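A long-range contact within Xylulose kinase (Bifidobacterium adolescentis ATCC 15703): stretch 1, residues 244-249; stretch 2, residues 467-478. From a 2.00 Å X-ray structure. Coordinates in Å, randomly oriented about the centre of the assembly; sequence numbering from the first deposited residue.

Stretch 1 (244-249) GPRDAA
Stretch 2, residues 467-478: RQAAWVLSGETE

Residues 244-249 form an irregular segment that packs against the C-terminal end of a helix, and three residues, Arg 246, Val 472 and Pro 245, cover most of the 388 Å² buried between the stretches. The helix runs through residues 467-474, having begun earlier in the chain, with phi/psi near -64/-40. Gly 475 ends it at 74/6, a positive phi that by itself favours glycine, and Glu 476 is extended at -81/159. The opposing segment opens with a type I turn from Gly 244 to Asp 247: Pro 245 lies at -54/-31 and Arg 246 at -127/27, and Asp 247 N donates to Gly 244 O at 3.2 Å. The turn is braced by its own side chain, since Asp 247 (chi1 m) accepts at OD2 from Gly 244 N, 2.9 Å away. Asp 247 and Ala 248 continue extended, at -89/136 and -74/145.

The register is set by Arg 246 and Val 472, whose CA atoms lie 4.9 Å apart, and both CA-to-CB bonds point toward the other stretch. Arg 246 covers the largest area. With chi1 p (61°) and chi2 t (-174°), its aliphatic part crosses the indole of Trp 471, itself at chi1 t and chi2 8°. Arg 246 CB sits 3.9 Å from the centroid of the five-membered ring of Trp 471 and 13° off the normal, a CH-pi contact over the face, while Arg 246 CD comes to 3.5 Å from Trp 471 NE1. Chi3 (-131°) falls between wells and chi4 is -99°; the guanidinium has Thr 477 OG1 over one face, 3.9 Å from Arg 246 NH2. The indole is tethered to the residues after the helix by weak hydrogen bonds from Trp 471 NE1 to Glu 476 O (3.1 Å) and Thr 477 O (3.3 Å).

Val 472, chi1 t (175°), meets successive residues with its two methyls: CG2 is 3.8 Å from Arg 246 C, whereas CG1 lies 3.6 Å from both Ala 248 N and Ala 248 CB. The contact is thus partly with backbone and partly apolar.

Pro 245, C-gamma endo, points sideways, and its CB reaches Trp 471 CH2 at 4.3 Å. Its carbonyl is linked to the helix through water 1, which donates to Pro 245 O (2.8 Å) and accepts from Gln 468 NE2 (2.7 Å); Gln 468 has chi1 and chi2 t and chi3 69°. No direct hydrogen bond joins the stretches, so packing and this water bridge account for the contact.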

# COMPACT_ATOMS: atom_id res chain seq x y z
N GLY A 244 -10.79 -14.49 5.38
CA GLY A 244 -11.37 -13.38 6.12
C GLY A 244 -10.35 -12.80 7.08
O GLY A 244 -9.36 -13.46 7.43
N PRO A 245 -10.60 -11.56 7.52
CA PRO A 245 -9.72 -10.76 8.39
C PRO A 245 -9.29 -11.47 9.69
O PRO A 245 -8.18 -11.23 10.18
CB PRO A 245 -10.58 -9.53 8.70
CG PRO A 245 -12.01 -10.02 8.52
CD PRO A 245 -11.88 -10.88 7.29
N ARG A 246 -10.13 -12.34 10.23
CA ARG A 246 -9.76 -13.02 11.47
C ARG A 246 -9.86 -14.53 11.40
O ARG A 246 -10.04 -15.19 12.42
CB ARG A 246 -10.57 -12.47 12.65
CG ARG A 246 -12.06 -12.65 12.53
CD ARG A 246 -12.75 -11.94 13.68
NE ARG A 246 -13.73 -12.81 14.31
CZ ARG A 246 -15.03 -12.78 14.06
NH1 ARG A 246 -15.51 -11.89 13.20
NH2 ARG A 246 -15.85 -13.62 14.68
N ASP A 247 -9.71 -15.08 10.20
CA ASP A 247 -9.68 -16.53 9.99
C ASP A 247 -8.26 -17.05 10.13
O ASP A 247 -7.35 -16.46 9.59
CB ASP A 247 -10.14 -16.86 8.56
CG ASP A 247 -11.61 -16.58 8.34
OD1 ASP A 247 -12.38 -16.56 9.33
OD2 ASP A 247 -12.01 -16.38 7.17
N ALA A 248 -8.07 -18.16 10.83
CA ALA A 248 -6.77 -18.82 10.79
C ALA A 248 -6.60 -19.52 9.43
O ALA A 248 -7.57 -20.06 8.89
CB ALA A 248 -6.66 -19.83 11.90
N ALA A 249 -5.38 -19.57 8.90
CA ALA A 249 -5.16 -20.35 7.69
C ALA A 249 -5.37 -21.84 7.96
O ALA A 249 -5.25 -22.30 9.09
CB ALA A 249 -3.77 -20.11 7.11
N ARG A 467 -0.73 -7.83 15.66
CA ARG A 467 -2.09 -7.58 16.13
C ARG A 467 -3.08 -8.50 15.45
O ARG A 467 -4.04 -8.99 16.06
CB ARG A 467 -2.50 -6.11 15.93
CG ARG A 467 -3.73 -5.68 16.72
CD ARG A 467 -4.09 -4.19 16.55
NE ARG A 467 -5.30 -3.88 17.33
CZ ARG A 467 -6.25 -3.02 16.96
NH1 ARG A 467 -6.16 -2.36 15.81
NH2 ARG A 467 -7.30 -2.82 17.75
N GLN A 468 -2.84 -8.78 14.18
CA GLN A 468 -3.75 -9.65 13.44
C GLN A 468 -3.58 -11.10 13.89
O GLN A 468 -4.56 -11.83 13.99
CB GLN A 468 -3.52 -9.53 11.93
CG GLN A 468 -4.44 -10.43 11.10
CD GLN A 468 -3.88 -10.67 9.70
OE1 GLN A 468 -2.87 -11.34 9.53
NE2 GLN A 468 -4.54 -10.10 8.68
N ALA A 469 -2.34 -11.50 14.13
CA ALA A 469 -2.10 -12.86 14.64
C ALA A 469 -2.72 -13.03 16.03
O ALA A 469 -3.33 -14.06 16.33
CB ALA A 469 -0.60 -13.16 14.67
N ALA A 470 -2.57 -12.01 16.88
CA ALA A 470 -3.20 -12.05 18.20
C ALA A 470 -4.74 -12.05 18.10
O ALA A 470 -5.44 -12.74 18.85
CB ALA A 470 -2.71 -10.90 19.06
N TRP A 471 -5.27 -11.30 17.15
CA TRP A 471 -6.70 -11.28 16.88
C TRP A 471 -7.23 -12.68 16.52
O TRP A 471 -8.20 -13.16 17.12
CB TRP A 471 -6.99 -10.29 15.74
CG TRP A 471 -8.45 -9.99 15.46
CD1 TRP A 471 -9.54 -10.37 16.19
CD2 TRP A 471 -8.95 -9.18 14.39
NE1 TRP A 471 -10.70 -9.87 15.62
CE2 TRP A 471 -10.35 -9.13 14.51
CE3 TRP A 471 -8.34 -8.50 13.33
CZ2 TRP A 471 -11.16 -8.42 13.61
CZ3 TRP A 471 -9.14 -7.80 12.43
CH2 TRP A 471 -10.53 -7.77 12.58
N VAL A 472 -6.58 -13.32 15.55
CA VAL A 472 -6.97 -14.67 15.13
C VAL A 472 -6.83 -15.66 16.30
O VAL A 472 -7.73 -16.45 16.58
CB VAL A 472 -6.11 -15.17 13.93
CG1 VAL A 472 -6.44 -16.61 13.60
CG2 VAL A 472 -6.33 -14.26 12.70
N LEU A 473 -5.69 -15.61 16.98
CA LEU A 473 -5.44 -16.49 18.11
C LEU A 473 -6.51 -16.36 19.21
O LEU A 473 -6.87 -17.35 19.83
CB LEU A 473 -4.05 -16.22 18.69
CG LEU A 473 -3.58 -17.00 19.93
CD1 LEU A 473 -3.63 -18.53 19.72
CD2 LEU A 473 -2.18 -16.55 20.31
N SER A 474 -7.00 -15.14 19.43
CA SER A 474 -7.94 -14.89 20.54
C SER A 474 -9.35 -15.38 20.25
O SER A 474 -10.12 -15.72 21.17
CB SER A 474 -8.01 -13.40 20.85
OG SER A 474 -8.89 -12.77 19.93
N GLY A 475 -9.71 -15.37 18.96
CA GLY A 475 -11.01 -15.82 18.51
C GLY A 475 -12.12 -14.83 18.83
O GLY A 475 -13.29 -15.10 18.61
N GLU A 476 -11.74 -13.68 19.35
CA GLU A 476 -12.72 -12.65 19.65
C GLU A 476 -13.10 -11.83 18.41
O GLU A 476 -12.37 -11.79 17.41
CB GLU A 476 -12.21 -11.76 20.79
CG GLU A 476 -12.25 -12.50 22.12
CD GLU A 476 -11.32 -11.92 23.18
OE1 GLU A 476 -10.55 -10.98 22.88
OE2 GLU A 476 -11.36 -12.43 24.32
N THR A 477 -14.26 -11.18 18.49
CA THR A 477 -14.81 -10.46 17.35
C THR A 477 -14.02 -9.18 17.02
O THR A 477 -13.81 -8.85 15.86
CB THR A 477 -16.30 -10.15 17.56
OG1 THR A 477 -17.02 -11.39 17.66
CG2 THR A 477 -16.86 -9.35 16.40
N GLU A 478 -13.55 -8.49 18.05
CA GLU A 478 -12.74 -7.29 17.85
C GLU A 478 -11.26 -7.60 18.03
O GLU A 478 -10.90 -8.49 18.80
CB GLU A 478 -13.18 -6.17 18.81
CG GLU A 478 -14.63 -5.73 18.63
CD GLU A 478 -14.90 -5.09 17.27
OE1 GLU A 478 -13.95 -4.53 16.67
OE2 GLU A 478 -16.06 -5.14 16.80
O HOH W 1 -6.94 -9.00 8.94